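Glutamyl endopeptidase (Staphylococcus epidermidis, PDB 6PYM) is a secreted serine protease that probably cleaves peptide bonds preferentially on the carbonyl side of glutamate, and also after aspartate. Local coordinates at residues Val1-Asn6 against Tyr160-Val165; Asn5-Ile11 against Thr142-Gly148; Ile85-Pro89 against Phe201-Phe205. The protein carries 1 engineered substitution. The contacts are given in a common frame with arbitrary orientation. Residue numbers count along the deposited sequence, not the author numbering.

Interaction 1: residues Val1-Asn6 against Tyr160-Val165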
ATOM      1  N   VAL A   1      -6.502  13.385  -0.827  1.00  7.92           N
ATOM      2  CA  VAL A   1      -7.436  14.498  -0.984  1.00  8.58           C
ATOM      3  C   VAL A   1      -8.214  14.319  -2.276  1.00  7.89           C
ATOM      4  O   VAL A   1      -7.749  13.675  -3.214  1.00  8.00           O
ATOM      5  CB  VAL A   1      -6.715  15.874  -0.938  1.00  8.72           C
ATOM      6  CG1 VAL A   1      -5.782  15.966   0.269  1.00  9.77           C
ATOM      7  CG2 VAL A   1      -5.975  16.161  -2.230  1.00  9.74           C
ATOM      8  N   ILE A   2      -9.390  14.924  -2.325  1.00  8.57           N
ATOM      9  CA  ILE A   2     -10.248  14.876  -3.503  1.00  8.63           C
ATOM     10  C   ILE A   2      -9.860  16.002  -4.448  1.00  9.35           C
ATOM     11  O   ILE A   2      -9.801  17.174  -4.050  1.00 10.45           O
ATOM     12  CB  ILE A   2     -11.724  14.989  -3.093  1.00 10.04           C
ATOM     13  CG1 ILE A   2     -12.135  13.772  -2.264  1.00 11.39           C
ATOM     14  CG2 ILE A   2     -12.624  15.165  -4.319  1.00 11.09           C
ATOM     15  CD1 ILE A   2     -12.059  12.471  -3.012  1.00 12.57           C
ATOM     16  N   LEU A   3      -9.626  15.648  -5.705  1.00  9.26           N
ATOM     17  CA  LEU A   3      -9.178  16.578  -6.727  1.00 10.00           C
ATOM     18  C   LEU A   3     -10.195  16.596  -7.860  1.00  9.01           C
ATOM     19  O   LEU A   3     -11.105  15.756  -7.887  1.00 10.02           O
ATOM     20  CB  LEU A   3      -7.793  16.156  -7.231  1.00  9.50           C
ATOM     21  CG  LEU A   3      -6.702  16.197  -6.154  1.00  9.53           C
ATOM     22  CD1 LEU A   3      -5.410  15.591  -6.679  1.00 10.54           C
ATOM     23  CD2 LEU A   3      -6.457  17.619  -5.670  1.00 11.77           C
ATOM     24  N   PRO A   4     -10.076  17.528  -8.813  1.00  9.75           N
ATOM     25  CA  PRO A   4     -11.022  17.530  -9.941  1.00 11.23           C
ATOM     26  C   PRO A   4     -11.104  16.194 -10.662  1.00 10.48           C
ATOM     27  O   PRO A   4     -12.193  15.803 -11.105  1.00 11.59           O
ATOM     28  CB  PRO A   4     -10.491  18.663 -10.829  1.00 11.89           C
ATOM     29  CG  PRO A   4      -9.877  19.617  -9.850  1.00 12.72           C
ATOM     30  CD  PRO A   4      -9.226  18.733  -8.810  1.00 11.82           C
ATOM     31  N   ASN A   5      -9.983  15.483 -10.788  1.00 10.30           N
ATOM     32  CA  ASN A   5      -9.979  14.099 -11.256  1.00 10.52           C
ATOM     33  C   ASN A   5     -10.333  13.204 -10.076  1.00 10.32           C
ATOM     34  O   ASN A   5      -9.500  12.947  -9.202  1.00  9.73           O
ATOM     35  CB  ASN A   5      -8.611  13.734 -11.817  1.00 10.92           C
ATOM     36  CG  ASN A   5      -8.504  12.262 -12.189  1.00 10.90           C
ATOM     37  OD1 ASN A   5      -9.511  11.597 -12.435  1.00 13.04           O
ATOM     38  ND2 ASN A   5      -7.283  11.746 -12.228  1.00 10.85           N
ATOM     39  N   ASN A   6     -11.577  12.732 -10.044  1.00  9.51           N
ATOM     40  CA  ASN A   6     -12.052  11.802  -9.019  1.00 10.14           C
ATOM     41  C   ASN A   6     -12.691  10.631  -9.758  1.00 10.23           C
ATOM     42  O   ASN A   6     -13.911  10.582  -9.948  1.00 12.46           O
ATOM     43  CB  ASN A   6     -13.012  12.480  -8.068  1.00 10.89           C
ATOM     44  CG  ASN A   6     -13.508  11.554  -6.984  1.00 11.24           C
ATOM     45  OD1 ASN A   6     -12.947  10.477  -6.770  1.00 12.55           O
ATOM     46  ND2 ASN A   6     -14.555  11.968  -6.280  1.00 13.25           N
ATOM     47  N   TYR A 160       0.665  12.882  -7.922  1.00  8.00           N
ATOM     48  CA  TYR A 160      -0.294  12.545  -8.966  1.00  8.73           C
ATOM     49  C   TYR A 160      -1.573  13.354  -8.795  1.00  8.43           C
ATOM     50  O   TYR A 160      -1.828  13.948  -7.741  1.00  9.16           O
ATOM     51  CB  TYR A 160      -0.590  11.035  -9.019  1.00  9.20           C
ATOM     52  CG  TYR A 160      -0.468  10.329  -7.686  1.00  7.87           C
ATOM     53  CD1 TYR A 160      -1.452  10.447  -6.704  1.00  8.42           C
ATOM     54  CD2 TYR A 160       0.631   9.536  -7.415  1.00  8.91           C
ATOM     55  CE1 TYR A 160      -1.327   9.790  -5.494  1.00  7.87           C
ATOM     56  CE2 TYR A 160       0.771   8.887  -6.213  1.00  9.28           C
ATOM     57  CZ  TYR A 160      -0.206   9.010  -5.252  1.00  7.83           C
ATOM     58  OH  TYR A 160      -0.042   8.346  -4.062  1.00  8.73           O
ATOM     59  N   ASP A 161      -2.387  13.343  -9.854  1.00  8.81           N
ATOM     60  CA  ASP A 161      -3.595  14.159  -9.950  1.00  8.99           C
ATOM     61  C   ASP A 161      -4.877  13.385  -9.653  1.00  8.88           C
ATOM     62  O   ASP A 161      -5.973  13.930  -9.818  1.00 10.25           O
ATOM     63  CB  ASP A 161      -3.683  14.852 -11.320  1.00 10.60           C
ATOM     64  CG  ASP A 161      -3.983  13.892 -12.469  1.00 12.35           C
ATOM     65  OD1 ASP A 161      -4.209  12.688 -12.256  1.00 12.08           O
ATOM     66  OD2 ASP A 161      -4.005  14.364 -13.630  1.00 16.86           O
ATOM     67  N   LEU A 162      -4.767  12.141  -9.213  1.00  9.17           N
ATOM     68  CA  LEU A 162      -5.915  11.306  -8.899  1.00  8.87           C
ATOM     69  C   LEU A 162      -6.331  11.507  -7.442  1.00  8.22           C
ATOM     70  O   LEU A 162      -5.526  11.897  -6.591  1.00  9.92           O
ATOM     71  CB  LEU A 162      -5.591   9.837  -9.176  1.00  9.39           C
ATOM     72  CG  LEU A 162      -4.363   9.243  -8.481  1.00  8.27           C
ATOM     73  CD1 LEU A 162      -4.701   8.679  -7.097  1.00 10.52           C
ATOM     74  CD2 LEU A 162      -3.694   8.182  -9.360  1.00 12.46           C
ATOM     75  N   SER A 163      -7.604  11.235  -7.160  1.00  8.14           N
ATOM     76  CA  SER A 163      -8.176  11.458  -5.835  1.00  8.23           C
ATOM     77  C   SER A 163      -7.943  10.285  -4.881  1.00  7.85           C
ATOM     78  O   SER A 163      -7.942   9.116  -5.278  1.00  8.42           O
ATOM     79  CB  SER A 163      -9.677  11.694  -5.950  1.00  9.21           C
ATOM     80  OG  SER A 163      -9.981  12.932  -6.567  1.00  9.39           O
ATOM     81  N   THR A 164      -7.769  10.622  -3.599  1.00  7.89           N
ATOM     82  CA  THR A 164      -7.665   9.655  -2.514  1.00  8.34           C
ATOM     83  C   THR A 164      -8.348  10.250  -1.290  1.00  8.06           C
ATOM     84  O   THR A 164      -8.573  11.460  -1.216  1.00  8.50           O
ATOM     85  CB  THR A 164      -6.202   9.348  -2.155  1.00  7.89           C
ATOM     86  OG1 THR A 164      -5.582  10.537  -1.658  1.00  8.74           O
ATOM     87  CG2 THR A 164      -5.415   8.847  -3.360  1.00  9.76           C
ATOM     88  N   VAL A 165      -8.668   9.394  -0.318  1.00  8.35           N
ATOM     89  CA  VAL A 165      -9.339   9.807   0.911  1.00  9.63           C
ATOM     90  C   VAL A 165      -8.682   9.095   2.079  1.00  9.01           C
ATOM     91  O   VAL A 165      -8.250   7.946   1.952  1.00  9.90           O
ATOM     92  CB  VAL A 165     -10.859   9.483   0.857  1.00 10.87           C
ATOM     93  CG1 VAL A 165     -11.557   9.770   2.195  1.00 12.94           C
ATOM     94  CG2 VAL A 165     -11.534  10.271  -0.251  1.00 12.09           C
TER
HETATM   95  O   HOH W   1      -7.084  16.399 -10.580  1.00 11.03           O

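Interaction 2: residues Asn5-Ile11 against Thr142-Gly148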
ATOM      1  N   ASN A   5      -9.983  15.483 -10.788  1.00 10.30           N
ATOM      2  CA  ASN A   5      -9.979  14.099 -11.256  1.00 10.52           C
ATOM      3  C   ASN A   5     -10.333  13.204 -10.076  1.00 10.32           C
ATOM      4  O   ASN A   5      -9.500  12.947  -9.202  1.00  9.73           O
ATOM      5  CB  ASN A   5      -8.611  13.734 -11.817  1.00 10.92           C
ATOM      6  CG  ASN A   5      -8.504  12.262 -12.189  1.00 10.90           C
ATOM      7  OD1 ASN A   5      -9.511  11.597 -12.435  1.00 13.04           O
ATOM      8  ND2 ASN A   5      -7.283  11.746 -12.228  1.00 10.85           N
ATOM      9  N   ASN A   6     -11.577  12.732 -10.044  1.00  9.51           N
ATOM     10  CA  ASN A   6     -12.052  11.802  -9.019  1.00 10.14           C
ATOM     11  C   ASN A   6     -12.691  10.631  -9.758  1.00 10.23           C
ATOM     12  O   ASN A   6     -13.911  10.582  -9.948  1.00 12.46           O
ATOM     13  CB  ASN A   6     -13.012  12.480  -8.068  1.00 10.89           C
ATOM     14  CG  ASN A   6     -13.508  11.554  -6.984  1.00 11.24           C
ATOM     15  OD1 ASN A   6     -12.947  10.477  -6.770  1.00 12.55           O
ATOM     16  ND2 ASN A   6     -14.555  11.968  -6.280  1.00 13.25           N
ATOM     17  N   ASN A   7     -11.847   9.704 -10.189  1.00  9.96           N
ATOM     18  CA  ASN A   7     -12.217   8.566 -11.023  1.00 10.18           C
ATOM     19  C   ASN A   7     -11.850   7.323 -10.215  1.00  9.92           C
ATOM     20  O   ASN A   7     -10.721   6.832 -10.273  1.00 10.16           O
ATOM     21  CB  ASN A   7     -11.443   8.646 -12.340  1.00 12.38           C
ATOM     22  CG  ASN A   7     -11.782   7.530 -13.294  1.00 14.69           C
ATOM     23  OD1 ASN A   7     -12.676   6.725 -13.036  1.00 19.49           O
ATOM     24  ND2 ASN A   7     -11.074   7.480 -14.415  1.00 16.33           N
ATOM     25  N   ARG A   8     -12.809   6.835  -9.435  1.00  9.80           N
ATOM     26  CA  ARG A   8     -12.580   5.767  -8.469  1.00  9.80           C
ATOM     27  C   ARG A   8     -13.657   4.703  -8.608  1.00  9.97           C
ATOM     28  O   ARG A   8     -14.851   5.019  -8.656  1.00 12.37           O
ATOM     29  CB  ARG A   8     -12.582   6.322  -7.046  1.00  9.81           C
ATOM     30  CG  ARG A   8     -11.537   7.402  -6.808  1.00  8.99           C
ATOM     31  CD  ARG A   8     -11.384   7.714  -5.326  1.00 11.21           C
ATOM     32  NE  ARG A   8     -12.559   8.399  -4.797  1.00 10.28           N
ATOM     33  CZ  ARG A   8     -12.983   8.328  -3.537  1.00  9.79           C
ATOM     34  NH1 ARG A   8     -12.352   7.574  -2.650  1.00 10.21           N
ATOM     35  NH2 ARG A   8     -14.055   9.003  -3.164  1.00 10.86           N
ATOM     36  N   HIS A   9     -13.238   3.449  -8.656  1.00  9.34           N
ATOM     37  CA  HIS A   9     -14.148   2.340  -8.892  1.00  9.99           C
ATOM     38  C   HIS A   9     -13.828   1.212  -7.928  1.00  9.40           C
ATOM     39  O   HIS A   9     -12.658   0.955  -7.618  1.00  9.15           O
ATOM     40  CB  HIS A   9     -14.034   1.850 -10.340  1.00 12.52           C
ATOM     41  CG  HIS A   9     -14.583   2.821 -11.331  1.00 15.73           C
ATOM     42  ND1 HIS A   9     -13.808   3.775 -11.954  1.00 21.29           N
ATOM     43  CD2 HIS A   9     -15.851   3.028 -11.755  1.00 16.46           C
ATOM     44  CE1 HIS A   9     -14.572   4.506 -12.748  1.00 20.56           C
ATOM     45  NE2 HIS A   9     -15.815   4.072 -12.646  1.00 23.38           N
ATOM     46  N   GLN A  10     -14.870   0.530  -7.469  1.00  8.37           N
ATOM     47  CA  GLN A  10     -14.703  -0.543  -6.509  1.00  9.05           C
ATOM     48  C   GLN A  10     -14.173  -1.789  -7.203  1.00  8.23           C
ATOM     49  O   GLN A  10     -14.528  -2.082  -8.353  1.00  9.38           O
ATOM     50  CB  GLN A  10     -16.038  -0.852  -5.836  1.00  9.61           C
ATOM     51  CG  GLN A  10     -15.903  -1.865  -4.715  1.00  9.98           C
ATOM     52  CD  GLN A  10     -17.166  -2.032  -3.899  1.00  9.48           C
ATOM     53  OE1 GLN A  10     -18.208  -1.427  -4.194  1.00 10.40           O
ATOM     54  NE2 GLN A  10     -17.077  -2.842  -2.844  1.00 10.16           N
ATOM     55  N   ILE A  11     -13.306  -2.512  -6.499  1.00  8.19           N
ATOM     56  CA  ILE A  11     -12.789  -3.800  -6.938  1.00  9.01           C
ATOM     57  C   ILE A  11     -13.563  -4.886  -6.214  1.00  7.87           C
ATOM     58  O   ILE A  11     -13.676  -4.877  -4.982  1.00  8.98           O
ATOM     59  CB  ILE A  11     -11.284  -3.934  -6.644  1.00  9.02           C
ATOM     60  CG1 ILE A  11     -10.485  -2.790  -7.277  1.00 10.31           C
ATOM     61  CG2 ILE A  11     -10.768  -5.317  -7.075  1.00  9.46           C
ATOM     62  CD1 ILE A  11     -10.692  -2.633  -8.748  1.00 11.08           C
ATOM     63  N   THR A 142     -13.634  -1.985   1.936  1.00  9.08           N
ATOM     64  CA  THR A 142     -13.877  -2.124   0.509  1.00  8.91           C
ATOM     65  C   THR A 142     -12.719  -1.531  -0.287  1.00  7.50           C
ATOM     66  O   THR A 142     -12.184  -0.471   0.058  1.00  7.86           O
ATOM     67  CB  THR A 142     -15.215  -1.517   0.062  1.00  8.82           C
ATOM     68  OG1 THR A 142     -15.269  -0.105   0.354  1.00  9.59           O
ATOM     69  CG2 THR A 142     -16.389  -2.239   0.736  1.00 11.10           C
ATOM     70  N   MET A 143     -12.325  -2.237  -1.341  1.00  7.70           N
ATOM     71  CA  MET A 143     -11.151  -1.882  -2.129  1.00  7.78           C
ATOM     72  C   MET A 143     -11.572  -1.050  -3.335  1.00  7.12           C
ATOM     73  O   MET A 143     -12.523  -1.416  -4.042  1.00  7.98           O
ATOM     74  CB  MET A 143     -10.439  -3.155  -2.588  1.00  7.68           C
ATOM     75  CG  MET A 143      -9.124  -2.876  -3.287  1.00  8.47           C
ATOM     76  SD  MET A 143      -8.374  -4.290  -4.127  1.00  8.27           S
ATOM     77  CE  MET A 143      -8.081  -5.423  -2.762  1.00  9.20           C
ATOM     78  N   TRP A 144     -10.870   0.062  -3.565  1.00  7.77           N
ATOM     79  CA  TRP A 144     -11.185   0.993  -4.638  1.00  7.50           C
ATOM     80  C   TRP A 144      -9.915   1.346  -5.388  1.00  7.68           C
ATOM     81  O   TRP A 144      -8.854   1.550  -4.784  1.00  7.64           O
ATOM     82  CB  TRP A 144     -11.848   2.289  -4.102  1.00  9.10           C
ATOM     83  CG  TRP A 144     -13.157   2.002  -3.481  1.00  7.61           C
ATOM     84  CD1 TRP A 144     -13.375   1.362  -2.299  1.00  8.64           C
ATOM     85  CD2 TRP A 144     -14.447   2.294  -4.027  1.00  8.71           C
ATOM     86  NE1 TRP A 144     -14.729   1.223  -2.074  1.00  8.85           N
ATOM     87  CE2 TRP A 144     -15.404   1.786  -3.125  1.00  9.48           C
ATOM     88  CE3 TRP A 144     -14.887   2.930  -5.192  1.00  9.70           C
ATOM     89  CZ2 TRP A 144     -16.779   1.913  -3.343  1.00  9.89           C
ATOM     90  CZ3 TRP A 144     -16.249   3.039  -5.413  1.00 10.19           C
ATOM     91  CH2 TRP A 144     -17.174   2.540  -4.488  1.00 11.50           C
ATOM     92  N   GLU A 145     -10.028   1.442  -6.704  1.00  8.32           N
ATOM     93  CA  GLU A 145      -8.946   1.832  -7.591  1.00  8.44           C
ATOM     94  C   GLU A 145      -9.215   3.240  -8.105  1.00  8.05           C
ATOM     95  O   GLU A 145     -10.298   3.520  -8.639  1.00 10.16           O
ATOM     96  CB  GLU A 145      -8.902   0.862  -8.765  1.00  9.59           C
ATOM     97  CG  GLU A 145      -7.915   1.196  -9.848  1.00 10.64           C
ATOM     98  CD  GLU A 145      -7.908   0.133 -10.929  1.00 11.66           C
ATOM     99  OE1 GLU A 145      -8.754   0.208 -11.852  1.00 16.21           O
ATOM    100  OE2 GLU A 145      -7.092  -0.806 -10.838  1.00 12.58           O
ATOM    101  N   SER A 146      -8.231   4.120  -7.957  1.00  8.23           N
ATOM    102  CA  SER A 146      -8.312   5.507  -8.397  1.00  8.46           C
ATOM    103  C   SER A 146      -7.337   5.724  -9.545  1.00  8.21           C
ATOM    104  O   SER A 146      -6.178   5.309  -9.462  1.00  9.58           O
ATOM    105  CB  SER A 146      -7.966   6.427  -7.228  1.00  8.57           C
ATOM    106  OG  SER A 146      -8.103   7.778  -7.629  1.00  8.58           O
ATOM    107  N   VAL A 147      -7.802   6.389 -10.602  1.00  8.91           N
ATOM    108  CA  VAL A 147      -7.106   6.486 -11.883  1.00  9.62           C
ATOM    109  C   VAL A 147      -6.623   7.919 -12.106  1.00  9.02           C
ATOM    110  O   VAL A 147      -7.389   8.871 -11.927  1.00  8.87           O
ATOM    111  CB  VAL A 147      -8.055   6.071 -13.022  1.00 11.93           C
ATOM    112  CG1 VAL A 147      -7.447   6.366 -14.382  1.00 14.56           C
ATOM    113  CG2 VAL A 147      -8.429   4.594 -12.900  1.00 16.13           C
ATOM    114  N   GLY A 148      -5.380   8.071 -12.549  1.00  9.26           N
ATOM    115  CA  GLY A 148      -4.888   9.394 -12.896  1.00 10.03           C
ATOM    116  C   GLY A 148      -3.487   9.343 -13.469  1.00  9.56           C
ATOM    117  O   GLY A 148      -3.059   8.320 -14.009  1.00 10.71           O
TER
HETATM  118  O   HOH W   2      -9.019   9.623  -9.508  1.00  9.69           O
HETATM  119  O   HOH W   3     -11.164   4.170 -11.428  1.00 21.73           O
HETATM  120  O   HOH W   4     -14.360  -4.124  -2.322  1.00  9.29           O

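Interaction 3: residues Ile85-Pro89 against Phe201-Phe205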
ATOM      1  N   ILE A  85       7.898  -3.774  13.218  1.00 11.70           N
ATOM      2  CA  ILE A  85       7.853  -2.575  12.390  1.00 12.15           C
ATOM      3  C   ILE A  85       9.277  -2.197  12.020  1.00 11.90           C
ATOM      4  O   ILE A  85      10.134  -2.044  12.902  1.00 13.22           O
ATOM      5  CB  ILE A  85       7.164  -1.423  13.135  1.00 12.89           C
ATOM      6  CG1 ILE A  85       5.689  -1.755  13.369  1.00 14.11           C
ATOM      7  CG2 ILE A  85       7.350  -0.115  12.372  1.00 14.07           C
ATOM      8  CD1 ILE A  85       5.043  -0.884  14.416  1.00 16.64           C
ATOM      9  N   ILE A  86       9.536  -2.050  10.724  1.00 11.36           N
ATOM     10  CA  ILE A  86      10.847  -1.659  10.217  1.00 11.87           C
ATOM     11  C   ILE A  86      10.696  -0.347   9.456  1.00 11.38           C
ATOM     12  O   ILE A  86      10.381  -0.362   8.257  1.00 11.14           O
ATOM     13  CB  ILE A  86      11.441  -2.747   9.309  1.00 15.21           C
ATOM     14  CG1 ILE A  86      11.405  -4.119   9.987  1.00 17.96           C
ATOM     15  CG2 ILE A  86      12.861  -2.392   8.933  1.00 24.06           C
ATOM     16  CD1 ILE A  86      11.671  -5.268   9.036  1.00 21.68           C
ATOM     17  N   PRO A  87      10.885   0.802  10.098  1.00 12.66           N
ATOM     18  CA  PRO A  87      10.735   2.072   9.374  1.00 11.65           C
ATOM     19  C   PRO A  87      11.869   2.274   8.381  1.00 11.72           C
ATOM     20  O   PRO A  87      13.013   1.896   8.636  1.00 12.58           O
ATOM     21  CB  PRO A  87      10.791   3.124  10.488  1.00 13.68           C
ATOM     22  CG  PRO A  87      11.577   2.463  11.586  1.00 22.14           C
ATOM     23  CD  PRO A  87      11.217   1.002  11.521  1.00 12.72           C
ATOM     24  N   TYR A  88      11.550   2.876   7.240  1.00 10.67           N
ATOM     25  CA  TYR A  88      12.591   3.302   6.320  1.00 10.07           C
ATOM     26  C   TYR A  88      13.461   4.344   7.017  1.00 10.94           C
ATOM     27  O   TYR A  88      12.929   5.286   7.614  1.00 11.06           O
ATOM     28  CB  TYR A  88      11.929   3.919   5.092  1.00 11.86           C
ATOM     29  CG  TYR A  88      12.875   4.463   4.058  1.00 11.05           C
ATOM     30  CD1 TYR A  88      13.851   3.656   3.488  1.00 13.42           C
ATOM     31  CD2 TYR A  88      12.777   5.782   3.631  1.00 12.25           C
ATOM     32  CE1 TYR A  88      14.713   4.147   2.522  1.00 14.97           C
ATOM     33  CE2 TYR A  88      13.630   6.284   2.662  1.00 13.55           C
ATOM     34  CZ  TYR A  88      14.604   5.460   2.119  1.00 14.18           C
ATOM     35  OH  TYR A  88      15.466   5.941   1.152  1.00 17.27           O
ATOM     36  N   PRO A  89      14.792   4.213   6.980  1.00 11.01           N
ATOM     37  CA  PRO A  89      15.625   5.191   7.698  1.00 12.76           C
ATOM     38  C   PRO A  89      15.555   6.591   7.117  1.00 12.44           C
ATOM     39  O   PRO A  89      15.800   7.563   7.843  1.00 13.82           O
ATOM     40  CB  PRO A  89      17.040   4.601   7.601  1.00 15.85           C
ATOM     41  CG  PRO A  89      16.826   3.140   7.387  1.00 17.81           C
ATOM     42  CD  PRO A  89      15.572   3.040   6.550  1.00 13.10           C
ATOM     43  N   PHE A 201      17.522   4.051  -3.639  1.00 14.02           N
ATOM     44  CA  PHE A 201      17.788   3.919  -2.211  1.00 14.56           C
ATOM     45  C   PHE A 201      16.678   3.152  -1.503  1.00 12.26           C
ATOM     46  O   PHE A 201      16.942   2.352  -0.599  1.00 12.50           O
ATOM     47  CB  PHE A 201      17.988   5.297  -1.587  1.00 17.50           C
ATOM     48  CG  PHE A 201      19.167   6.038  -2.145  1.00 23.10           C
ATOM     49  CD1 PHE A 201      20.453   5.705  -1.755  1.00 24.60           C
ATOM     50  CD2 PHE A 201      18.995   7.052  -3.073  1.00 25.22           C
ATOM     51  CE1 PHE A 201      21.548   6.382  -2.272  1.00 26.26           C
ATOM     52  CE2 PHE A 201      20.085   7.733  -3.593  1.00 27.13           C
ATOM     53  CZ  PHE A 201      21.362   7.395  -3.191  1.00 27.48           C
ATOM     54  N   VAL A 202      15.425   3.378  -1.900  1.00 11.44           N
ATOM     55  CA  VAL A 202      14.341   2.600  -1.318  1.00 10.22           C
ATOM     56  C   VAL A 202      14.471   1.137  -1.717  1.00  9.65           C
ATOM     57  O   VAL A 202      14.242   0.235  -0.906  1.00 10.47           O
ATOM     58  CB  VAL A 202      12.977   3.202  -1.697  1.00 10.22           C
ATOM     59  CG1 VAL A 202      11.854   2.317  -1.173  1.00 11.76           C
ATOM     60  CG2 VAL A 202      12.859   4.626  -1.140  1.00 12.65           C
ATOM     61  N   GLN A 203      14.852   0.884  -2.968  1.00 10.09           N
ATOM     62  CA  GLN A 203      15.022  -0.492  -3.422  1.00 11.20           C
ATOM     63  C   GLN A 203      16.097  -1.218  -2.625  1.00 10.47           C
ATOM     64  O   GLN A 203      15.961  -2.413  -2.340  1.00 11.45           O
ATOM     65  CB  GLN A 203      15.321  -0.513  -4.918  1.00 11.50           C
ATOM     66  CG  GLN A 203      14.118  -0.094  -5.743  1.00 11.09           C
ATOM     67  CD  GLN A 203      14.447   0.135  -7.197  1.00 13.12           C
ATOM     68  OE1 GLN A 203      15.164  -0.660  -7.811  1.00 15.24           O
ATOM     69  NE2 GLN A 203      13.947   1.225  -7.762  1.00 13.66           N
ATOM     70  N   GLN A 204      17.172  -0.514  -2.250  1.00 11.45           N
ATOM     71  CA  GLN A 204      18.197  -1.128  -1.411  1.00 12.08           C
ATOM     72  C   GLN A 204      17.637  -1.499  -0.046  1.00 11.85           C
ATOM     73  O   GLN A 204      17.885  -2.599   0.456  1.00 11.77           O
ATOM     74  CB  GLN A 204      19.384  -0.179  -1.261  1.00 14.12           C
ATOM     75  CG  GLN A 204      20.141   0.039  -2.553  1.00 16.32           C
ATOM     76  CD  GLN A 204      21.239   1.073  -2.422  1.00 18.73           C
ATOM     77  OE1 GLN A 204      21.300   1.814  -1.443  1.00 21.88           O
ATOM     78  NE2 GLN A 204      22.126   1.116  -3.410  1.00 24.58           N
ATOM     79  N   PHE A 205      16.868  -0.595   0.558  1.00 10.99           N
ATOM     80  CA  PHE A 205      16.202  -0.886   1.823  1.00 11.61           C
ATOM     81  C   PHE A 205      15.313  -2.119   1.711  1.00 11.10           C
ATOM     82  O   PHE A 205      15.297  -2.968   2.608  1.00 11.06           O
ATOM     83  CB  PHE A 205      15.404   0.356   2.242  1.00 11.43           C
ATOM     84  CG  PHE A 205      14.387   0.130   3.340  1.00 12.81           C
ATOM     85  CD1 PHE A 205      14.781  -0.077   4.652  1.00 13.50           C
ATOM     86  CD2 PHE A 205      13.027   0.203   3.063  1.00 12.33           C
ATOM     87  CE1 PHE A 205      13.843  -0.248   5.656  1.00 14.14           C
ATOM     88  CE2 PHE A 205      12.092   0.038   4.061  1.00 14.64           C
ATOM     89  CZ  PHE A 205      12.501  -0.193   5.357  1.00 13.46           C
TER

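Interaction 1: residues Val1-Asn6 against Tyr160-Val165
This is a polar docking contact: the mature N-terminus, ahead of strand 8-11, lies along the loop that leaves strand 157-160 and runs on toward strand 172-174. At its start the match is backbone to backbone. Val1 N donates to Thr164 O at 2.9 Å, with a second, weak bond to Thr164 OG1 at 3.1 Å, and Thr164 N returns a nearly straight bond to Val1 O at 3.1 Å. Asn193 OD1, in strand 192-197, also bonds Val1 N, so the terminal amino group has partners on two parts of the chain. In this chymotrypsin-like protease, made as a zymogen, such a site for the amino group is consistent with a terminus that becomes available only once the propeptide is gone. The same loop carries the engineered Ala169, at the predicted position of the charge-relay serine; the side chains of Thr164 and Ala169 are about 8 Å apart. Further along, the Ser163 hydroxyl fills the bend of the N-terminal segment: OG accepts from Leu3 N at 2.9 Å and donates to Asn5 O at 2.7 Å, which pins both sides of the turn at Pro4. Water 1 links Asn5 N to Asp161 O, while Asn5 ND2 reaches Asp161 OD1 at 3.2 Å and also bonds Val147 O; the Asp161 carboxylate has a second partner in Lys149 N. The one apolar side-chain pair is Ile2 CD1 with Val165 CG2 at 3.6 Å; Leu3 CD1 instead packs against the backbone, 3.6 Å from Asp161 O.

Interaction 2: residues Asn5-Ile11 against Thr142-Gly148
Gln10 lies flat over the indole of Trp144, its CB 3.6 Å from the centroid of the six-membered ring and only 5° off the normal, a CH-pi contact. The two residues are a non-hydrogen-bonded pair in an antiparallel strand pairing that adds strand 8-11 to strand 143-154 in the second barrel of the chymotrypsin-like fold. Arg8 and Ser146 share their face of the sheet, where Arg8 also makes a salt bridge to Asp137. His9 and Glu145 form the hydrogen-bonded pair between them: His9 N to Glu145 O is 2.9 Å, Glu145 N to His9 O 2.8 Å. On their face, Ile11 CB meets Met143 SD at 3.9 Å. Further on, Val147 N donates to Asn7 O at 3.0 Å, and Asn5 replaces backbone with side chain, ND2 donating to Val147 O at 2.9 Å, an amide it shares with Asp161. At the far end water 4 accepts from Gln10 NE2 (3.0 Å) and Met143 N (2.9 Å) and donates to Ile11 O (2.8 Å).

Interaction 3: residues Ile85-Pro89 against Phe201-Phe205
The bump here is Phe205, pushed out from the C-terminal helix 200-209 into a hollow at the end of strand 80-87. That strand belongs to the N-terminal barrel of the chymotrypsin-like fold, and the helix packing across onto it is a familiar feature of the fold. Ile86, Tyr88 and Pro89 shape the hollow. The tip of the ring runs into the strand, with Phe205 CZ 3.6 Å from Ile86 O and Phe205 CE1 4.0 Å from Ile86 CG2; Pro89 CD closes in at 3.7 Å from Phe205 CD1. Ile96 of strand 95-99 also lines the Phe205 side chain. Tyr88 turns its edge onto the face of Phe205 in an edge-to-face pair, centroids 5.2 Å apart and planes at 67°, and its CA sits over the ring too, 4.0 Å from the Phe205 centroid. In return Tyr88 is the bump that fits along one turn of the helix, beside Phe201, Val202 and Phe205. Leu94 packs against both Tyr88 and Val202. The contact is thus apolar across the two segments, while the phenol hydroxyl finds its polar partner in Glu156. On its way there Tyr88 OH passes 3.8 Å from Phe201 CB and 3.7 Å from Val202 CG2.

Overall arrangement
Interactions 1 and 2 are consecutive parts of one N-terminal segment laid on the same barrel: their centres lie 10 Å apart, they share Asn5 and Asn6, and Ser163 O probably bonds Ser146 OG at 2.7 Å, tying the loop to the strand. Interaction 3 is remote, its centre 27 Å from that of interaction 1 and 28 Å from that of interaction 2, with nearest atoms about 14 and 19 Å apart. Interactions 1 and 3 each come near a different part of the predicted charge-relay site. The side chain of Thr164 in interaction 1 is about 10 Å from that of His51, and that of Tyr88 in interaction 3 about 8 Å from that of Asp93; interaction 2 stays away from the active site.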